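Local structure of RabGAP/TBC protein (Chlamydomonas reinhardtii, 4P17) at residues E38-V41 / P42-Q45; K66-P70 / T71-W75; Y272-N275 / M276-G280. The protein is a flagellar protein with a TBC domain and probably acts as a GTPase-activating protein for Rab GTPases. All coordinates share one frame; numbering follows the deposited sequence.

Contact 1. Residues E38-V41 / P42-Q45; sequences EREV and PLWQ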
loop_
_atom_site.group_PDB
_atom_site.type_symbol
_atom_site.label_atom_id
_atom_site.label_comp_id
_atom_site.label_asym_id
_atom_site.label_seq_id
_atom_site.Cartn_x
_atom_site.Cartn_y
_atom_site.Cartn_z
ATOM N N GLU A 38 16.681 12.469 2.404
ATOM C CA GLU A 38 17.366 13.685 1.960
ATOM C C GLU A 38 18.632 13.362 1.176
ATOM O O GLU A 38 18.976 14.072 0.212
ATOM C CB GLU A 38 17.709 14.564 3.153
ATOM C CG GLU A 38 16.976 15.865 3.194
ATOM C CD GLU A 38 17.622 16.809 4.173
ATOM O OE1 GLU A 38 17.495 18.046 4.002
ATOM O OE2 GLU A 38 18.274 16.295 5.110
ATOM N N ARG A 39 19.314 12.285 1.564
ATOM C CA ARG A 39 20.521 11.842 0.856
ATOM C C ARG A 39 20.259 11.479 -0.589
ATOM O O ARG A 39 21.153 11.654 -1.420
ATOM C CB ARG A 39 21.170 10.618 1.536
ATOM C CG ARG A 39 21.526 10.817 2.987
ATOM C CD ARG A 39 22.321 12.076 3.205
ATOM N NE ARG A 39 22.733 12.208 4.600
ATOM C CZ ARG A 39 22.086 12.917 5.525
ATOM N NH1 ARG A 39 20.966 13.588 5.228
ATOM N NH2 ARG A 39 22.575 12.951 6.759
ATOM N N GLU A 40 19.057 10.968 -0.879
ATOM C CA GLU A 40 18.720 10.491 -2.218
ATOM C C GLU A 40 18.245 11.616 -3.115
ATOM O O GLU A 40 18.166 11.445 -4.313
ATOM C CB GLU A 40 17.635 9.400 -2.167
ATOM C CG GLU A 40 17.926 8.221 -1.217
ATOM C CD GLU A 40 19.347 7.699 -1.298
ATOM O OE1 GLU A 40 19.892 7.607 -2.410
ATOM O OE2 GLU A 40 19.921 7.376 -0.231
ATOM N N VAL A 41 17.951 12.773 -2.533
ATOM C CA VAL A 41 17.302 13.841 -3.277
ATOM C C VAL A 41 18.076 14.270 -4.533
ATOM O O VAL A 41 17.479 14.454 -5.590
ATOM C CB VAL A 41 17.062 15.044 -2.367
ATOM C CG1 VAL A 41 16.816 16.319 -3.155
ATOM C CG2 VAL A 41 15.901 14.764 -1.413
ATOM N N PRO A 42 19.406 14.450 -4.429
ATOM C CA PRO A 42 20.081 14.914 -5.656
ATOM C C PRO A 42 20.058 13.907 -6.811
ATOM O O PRO A 42 20.083 14.302 -7.989
ATOM C CB PRO A 42 21.524 15.170 -5.181
ATOM C CG PRO A 42 21.399 15.435 -3.711
ATOM C CD PRO A 42 20.267 14.544 -3.239
ATOM N N LEU A 43 20.040 12.621 -6.470
ATOM C CA LEU A 43 19.960 11.537 -7.438
ATOM C C LEU A 43 18.613 11.567 -8.172
ATOM O O LEU A 43 18.555 11.535 -9.406
ATOM C CB LEU A 43 20.160 10.199 -6.739
ATOM C CG LEU A 43 21.568 9.858 -6.248
ATOM C CD1 LEU A 43 22.200 10.970 -5.472
ATOM C CD2 LEU A 43 21.504 8.616 -5.399
ATOM N N TRP A 44 17.530 11.611 -7.406
ATOM C CA TRP A 44 16.186 11.754 -7.980
ATOM C C TRP A 44 16.007 13.096 -8.710
ATOM O O TRP A 44 15.363 13.144 -9.749
ATOM C CB TRP A 44 15.113 11.642 -6.894
ATOM C CG TRP A 44 14.915 10.233 -6.476
ATOM C CD1 TRP A 44 15.439 9.633 -5.378
ATOM C CD2 TRP A 44 14.181 9.232 -7.178
ATOM N NE1 TRP A 44 15.059 8.318 -5.325
ATOM C CE2 TRP A 44 14.293 8.036 -6.426
ATOM C CE3 TRP A 44 13.434 9.224 -8.355
ATOM C CZ2 TRP A 44 13.681 6.851 -6.807
ATOM C CZ3 TRP A 44 12.824 8.027 -8.744
ATOM C CH2 TRP A 44 12.931 6.866 -7.962
ATOM N N GLN A 45 16.556 14.177 -8.181
ATOM C CA GLN A 45 16.398 15.458 -8.889
ATOM C C GLN A 45 16.975 15.379 -10.304
ATOM O O GLN A 45 16.432 15.967 -11.244
ATOM C CB GLN A 45 17.055 16.596 -8.131
ATOM C CG GLN A 45 16.819 17.967 -8.765
ATOM C CD GLN A 45 15.425 18.524 -8.570
ATOM O OE1 GLN A 45 15.039 19.496 -9.242
ATOM N NE2 GLN A 45 14.683 17.974 -7.618
#

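Contact 2. Residues K66-P70 / T71-W75; sequences KGVPP and TLRNW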
loop_
_atom_site.group_PDB
_atom_site.type_symbol
_atom_site.label_atom_id
_atom_site.label_comp_id
_atom_site.label_asym_id
_atom_site.label_seq_id
_atom_site.Cartn_x
_atom_site.Cartn_y
_atom_site.Cartn_z
ATOM N N LYS A 66 14.950 2.078 -1.884
ATOM C CA LYS A 66 15.331 3.026 -0.843
ATOM C C LYS A 66 14.278 4.123 -0.585
ATOM O O LYS A 66 14.406 4.906 0.353
ATOM C CB LYS A 66 16.655 3.692 -1.210
ATOM C CG LYS A 66 17.884 2.779 -1.112
ATOM C CD LYS A 66 19.100 3.422 -1.768
ATOM N N GLY A 67 13.248 4.177 -1.425
ATOM C CA GLY A 67 12.190 5.149 -1.243
ATOM C C GLY A 67 12.125 6.200 -2.334
ATOM O O GLY A 67 13.102 6.889 -2.640
ATOM N N VAL A 68 10.941 6.344 -2.913
ATOM C CA VAL A 68 10.731 7.407 -3.883
ATOM C C VAL A 68 10.484 8.686 -3.073
ATOM O O VAL A 68 9.738 8.659 -2.110
ATOM C CB VAL A 68 9.531 7.104 -4.818
ATOM C CG1 VAL A 68 9.315 8.258 -5.757
ATOM C CG2 VAL A 68 9.726 5.807 -5.633
ATOM N N PRO A 69 11.085 9.824 -3.476
ATOM C CA PRO A 69 10.667 11.057 -2.810
ATOM C C PRO A 69 9.159 11.243 -2.889
ATOM O O PRO A 69 8.599 11.087 -3.976
ATOM C CB PRO A 69 11.373 12.161 -3.602
ATOM C CG PRO A 69 12.517 11.460 -4.310
ATOM C CD PRO A 69 12.065 10.065 -4.549
ATOM N N PRO A 70 8.520 11.632 -1.772
ATOM C CA PRO A 70 7.058 11.726 -1.803
ATOM C C PRO A 70 6.558 12.568 -2.974
ATOM O O PRO A 70 5.580 12.188 -3.637
ATOM C CB PRO A 70 6.723 12.376 -0.464
ATOM C CG PRO A 70 7.840 11.839 0.467
ATOM C CD PRO A 70 9.064 11.734 -0.405
ATOM N N THR A 71 7.232 13.678 -3.248
ATOM C CA THR A 71 6.714 14.610 -4.241
ATOM C C THR A 71 6.785 14.004 -5.637
ATOM O O THR A 71 6.094 14.489 -6.556
ATOM C CB THR A 71 7.456 15.983 -4.167
ATOM O OG1 THR A 71 6.783 16.969 -4.968
ATOM C CG2 THR A 71 8.889 15.907 -4.619
ATOM N N LEU A 72 7.638 12.992 -5.824
ATOM C CA LEU A 72 7.723 12.285 -7.098
ATOM C C LEU A 72 6.887 11.040 -7.198
ATOM O O LEU A 72 7.030 10.306 -8.166
ATOM C CB LEU A 72 9.179 11.887 -7.400
ATOM C CG LEU A 72 10.142 13.058 -7.613
ATOM C CD1 LEU A 72 11.517 12.541 -8.021
ATOM C CD2 LEU A 72 9.605 14.000 -8.704
ATOM N N ARG A 73 6.041 10.734 -6.215
ATOM C CA ARG A 73 5.428 9.431 -6.307
ATOM C C ARG A 73 4.437 9.435 -7.480
ATOM O O ARG A 73 4.316 8.449 -8.156
ATOM C CB ARG A 73 4.799 9.026 -5.001
ATOM C CG ARG A 73 5.827 8.577 -4.045
ATOM C CD ARG A 73 5.257 8.215 -2.673
ATOM N NE ARG A 73 6.210 7.377 -1.968
ATOM C CZ ARG A 73 6.659 7.566 -0.743
ATOM N NH1 ARG A 73 6.189 8.545 0.050
ATOM N NH2 ARG A 73 7.559 6.722 -0.266
ATOM N N ASN A 74 3.769 10.554 -7.742
ATOM C CA ASN A 74 2.851 10.594 -8.884
ATOM C C ASN A 74 3.664 10.278 -10.141
ATOM O O ASN A 74 3.313 9.388 -10.874
ATOM C CB ASN A 74 2.139 11.957 -8.963
ATOM C CG ASN A 74 0.976 11.968 -9.956
ATOM O OD1 ASN A 74 0.977 11.241 -10.920
ATOM N ND2 ASN A 74 -0.005 12.824 -9.717
ATOM N N TRP A 75 4.781 10.969 -10.332
ATOM C CA TRP A 75 5.637 10.775 -11.510
ATOM C C TRP A 75 6.086 9.311 -11.670
ATOM O O TRP A 75 5.920 8.679 -12.729
ATOM C CB TRP A 75 6.866 11.706 -11.419
ATOM C CG TRP A 75 7.770 11.640 -12.603
ATOM C CD1 TRP A 75 7.433 11.852 -13.904
ATOM C CD2 TRP A 75 9.184 11.356 -12.596
ATOM N NE1 TRP A 75 8.545 11.718 -14.713
ATOM C CE2 TRP A 75 9.627 11.409 -13.931
ATOM C CE3 TRP A 75 10.103 11.074 -11.597
ATOM C CZ2 TRP A 75 10.957 11.186 -14.279
ATOM C CZ3 TRP A 75 11.407 10.836 -11.940
ATOM C CH2 TRP A 75 11.829 10.902 -13.264
HETATM O O HOH W 1 3.146 12.684 -5.784
#

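Contact 3. Residues Y272-N275 / M276-G280; sequences YEDN and MLRVG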
loop_
_atom_site.group_PDB
_atom_site.type_symbol
_atom_site.label_atom_id
_atom_site.label_comp_id
_atom_site.label_asym_id
_atom_site.label_seq_id
_atom_site.Cartn_x
_atom_site.Cartn_y
_atom_site.Cartn_z
ATOM N N TYR A 272 9.098 -8.104 14.688
ATOM C CA TYR A 272 8.345 -8.161 15.942
ATOM C C TYR A 272 8.290 -9.583 16.487
ATOM O O TYR A 272 7.468 -9.879 17.331
ATOM C CB TYR A 272 6.937 -7.623 15.731
ATOM C CG TYR A 272 6.985 -6.166 15.473
ATOM C CD1 TYR A 272 7.230 -5.274 16.511
ATOM C CD2 TYR A 272 6.876 -5.672 14.189
ATOM C CE1 TYR A 272 7.320 -3.911 16.274
ATOM C CE2 TYR A 272 6.968 -4.313 13.942
ATOM C CZ TYR A 272 7.188 -3.445 14.987
ATOM O OH TYR A 272 7.288 -2.100 14.749
ATOM N N GLU A 273 9.182 -10.444 16.006
ATOM C CA GLU A 273 9.190 -11.840 16.439
ATOM C C GLU A 273 9.376 -11.973 17.954
ATOM O O GLU A 273 8.623 -12.694 18.615
ATOM C CB GLU A 273 10.290 -12.634 15.744
ATOM C CG GLU A 273 10.207 -14.111 16.102
ATOM C CD GLU A 273 11.360 -14.938 15.563
ATOM O OE1 GLU A 273 12.456 -14.376 15.281
ATOM O OE2 GLU A 273 11.167 -16.167 15.425
ATOM N N ASP A 274 10.401 -11.305 18.485
ATOM C CA ASP A 274 10.690 -11.352 19.916
ATOM C C ASP A 274 9.424 -11.020 20.709
ATOM O O ASP A 274 9.073 -11.702 21.684
ATOM C CB ASP A 274 11.830 -10.380 20.244
ATOM C CG ASP A 274 12.030 -10.169 21.733
ATOM O OD1 ASP A 274 11.192 -9.490 22.367
ATOM O OD2 ASP A 274 13.052 -10.659 22.263
ATOM N N ASN A 275 8.734 -9.985 20.255
ATOM C CA ASN A 275 7.477 -9.538 20.871
ATOM C C ASN A 275 6.369 -10.606 20.870
ATOM O O ASN A 275 5.680 -10.821 21.893
ATOM C CB ASN A 275 6.973 -8.291 20.146
ATOM C CG ASN A 275 8.042 -7.210 20.027
ATOM O OD1 ASN A 275 9.055 -7.368 19.327
ATOM N ND2 ASN A 275 7.815 -6.101 20.709
ATOM N N MET A 276 6.190 -11.253 19.720
ATOM C CA MET A 276 5.145 -12.249 19.557
ATOM C C MET A 276 5.409 -13.520 20.375
ATOM O O MET A 276 4.467 -14.163 20.840
ATOM C CB MET A 276 4.980 -12.617 18.073
ATOM C CG MET A 276 4.048 -11.680 17.329
ATOM S SD MET A 276 3.933 -12.035 15.562
ATOM C CE MET A 276 5.572 -11.582 15.060
ATOM N N LEU A 277 6.669 -13.876 20.564
ATOM C CA LEU A 277 6.971 -15.179 21.167
ATOM C C LEU A 277 6.578 -15.200 22.636
ATOM O O LEU A 277 6.388 -16.275 23.211
ATOM C CB LEU A 277 8.446 -15.529 21.033
ATOM C CG LEU A 277 8.925 -15.939 19.639
ATOM C CD1 LEU A 277 10.430 -16.046 19.649
ATOM C CD2 LEU A 277 8.282 -17.252 19.194
ATOM N N ARG A 278 6.452 -14.022 23.240
ATOM C CA ARG A 278 6.074 -13.939 24.653
ATOM C C ARG A 278 4.564 -13.923 24.868
ATOM O O ARG A 278 4.117 -13.894 25.993
ATOM C CB ARG A 278 6.687 -12.696 25.281
ATOM C CG ARG A 278 8.210 -12.672 25.288
ATOM C CD ARG A 278 8.745 -11.346 25.807
ATOM N NE ARG A 278 8.219 -10.219 25.034
ATOM C CZ ARG A 278 7.100 -9.561 25.321
ATOM N NH1 ARG A 278 6.367 -9.896 26.376
ATOM N NH2 ARG A 278 6.710 -8.557 24.550
ATOM N N VAL A 279 3.772 -13.988 23.796
ATOM C CA VAL A 279 2.323 -13.907 23.922
ATOM C C VAL A 279 1.727 -15.288 23.744
ATOM O O VAL A 279 1.893 -15.894 22.713
ATOM C CB VAL A 279 1.702 -12.935 22.892
ATOM C CG1 VAL A 279 0.186 -12.919 23.011
ATOM C CG2 VAL A 279 2.248 -11.535 23.091
ATOM N N GLY A 280 0.993 -15.755 24.747
ATOM C CA GLY A 280 0.552 -17.125 24.792
ATOM C C GLY A 280 -0.871 -17.353 24.349
ATOM O O GLY A 280 -1.415 -18.433 24.554
#

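Contact 1. Residues E38-V41 / P42-Q45
The carbonyl oxygen of Glu-40 takes two backbone N-H groups from the next turn of the helix. Its bond to Trp-44 N, 3.2 Å from Glu-40 O, is nearly straight, 171° at the hydrogen, and the nitrogen lies almost on the line of the C=O. The second, from Leu-43 N to Glu-40 O, is bent to 122° and weak. Leu-43 N has no i to i+4 partner; that pattern resumes at Trp-44 and at Gln-45, whose N reaches Val-41 O at 2.8 Å.

Just before this, Pro-42 breaks the pattern. It has no N-H to give, and its ring carbon CD stands 3.7 Å from Glu-38 O, where a helical donor would otherwise approach. Val-41 N meanwhile bonds to that same Glu-38 O. Beside the peptide link the ring crowds the valine: Val-41 CB lies 3.4 Å from Pro-42 CD, closer than usual for two carbons, and the two side chains cross at about a right angle.

Van der Waals contacts make up the rest. Trp-44 turns the CD1 corner of its indole back along the helix, its CG anti to the carbonyl carbon (chi1 -76°), and there meets Glu-40 CB at 3.9 Å, in the ring plane. Glu-40 O lies near the same plane, 3.4 Å from Trp-44 CD1. The Glu-40 chain, bent at chi2, sets OE1 3.5 Å from Leu-43 CD2.

Trp-44 is buried, its indole resting on Leu-53, Val-68, Pro-69 and Leu-72, whereas most of its neighbours here are exposed. This is a proline-kinked surface segment of helix 27-50, packed by its tryptophan against the polypeptide that leads into helix 73-80.

Contact 2. Residues K66-P70 / T71-W75
Arg-73 folds back over the backbone ahead of its own helix. Its chain, extended from CG to NE, carries the guanidinium to Val-68 O, which lies over one face, 3.4 Å from Arg-73 NH2 but too far off the N-H direction to be bonded. Arg-73 NH1 lies 3.7 Å from Pro-70 CG. With its CG anti to the carbonyl carbon (chi1 -77°), Arg-73 CG touches Val-68 CG1 at 3.9 Å. Separately, Leu-72 CD1 meets Pro-69 CG.

Two backbone bonds shape the turn beneath: Leu-72 N to Pro-69 O, 2.8 Å, and Arg-73 N to Pro-70 O, 3.0 Å, each donor well above the carbonyl plane. This proline-led turn starts helix 73-80 in the all-helical TBC domain, with Leu-72 at the N-cap position. A water extends it, donating to Pro-70 O and accepting from Asn-74 N.

Farther out, Asp-251 OD2 in helix 243-256 forms a salt bridge with Arg-73 NH2 and accepts a bond from Val-68 N, while Tyr-16 OH bonds to NH1. Replacing Arg-73 by a leucine would probably leave the Asp-251 carboxylate without its charged mate and take from Tyr-16 OH its bond to NH1. Leu-72 also touches Trp-44 and Ile-48 of helix 27-50.

Contact 3. Residues Y272-N275 / M276-G280
The guanidinium of Arg-278 sits with one face over the carbonyl oxygen of Asn-275, which stands 3.5 Å above its plane and nearer the rim than the middle; NH2 is the closest nitrogen, 3.6 Å from Asn-275 O. Asp-274 O approaches the same group obliquely. The Asp-274 carboxylate is turned 46° from the guanidinium, and its OD1 lies 4.1 Å from Arg-278 NE, too far for a salt bridge, although the opposite charges probably still attract. A bend at chi3 (-56°) in the arginine chain swings the guanidinium back over the preceding turn.

The backbone beneath is a single short helix, 273-277, with Tyr-272 at its N-cap position. Met-276 N bonds to Tyr-272 O at 3.0 Å and Leu-277 N to Glu-273 O; Leu-277 N also has a weak, longer bond to Asp-274 O. Val-279 N then closes on Met-276 O, a tighter i to i+3 step as the chain leaves the helix. Tyr-272 also ends the helical run of 259-271, so this one-turn helix joins that helix to 282-294 in the all-helical TBC domain.

The remaining contacts are van der Waals. The methyl of Met-276, folded back by a bend at chi3, rests 3.4 Å from Tyr-272 O and 4.2 Å from Tyr-272 CB. Leu-277 CD1 meets Glu-273 CG at 4.0 Å, the two chains crossing at a slant, and Val-279 CG2 lies 3.7 Å from Asn-275 O. Tyr-272 and Met-276 both lean on Met-289 of helix 282-294, whereas Glu-273 and Leu-277 pack against Arg-213 of helix 212-221.

In the fold
Along the chain the three contacts follow one another in series, each closing before the next opens. Contacts 1 and 2, with centres 10 Å apart, touch directly: the Trp-44 indole bridges them, its CG 3.4 Å from Pro-69 CD, joining helix 27-50 to the loop that leads into helix 73-80. Contact 2 also reaches helix 243-256 through Asp-251. Contact 3 is remote, its centre 38 Å from that of contact 1 and 34 Å from that of contact 2, and its nearest atoms about 17 Å from contact 2. It lies among helices 212-221, 259-271 and 282-294, so the set samples two separate regions of one all-helical chain.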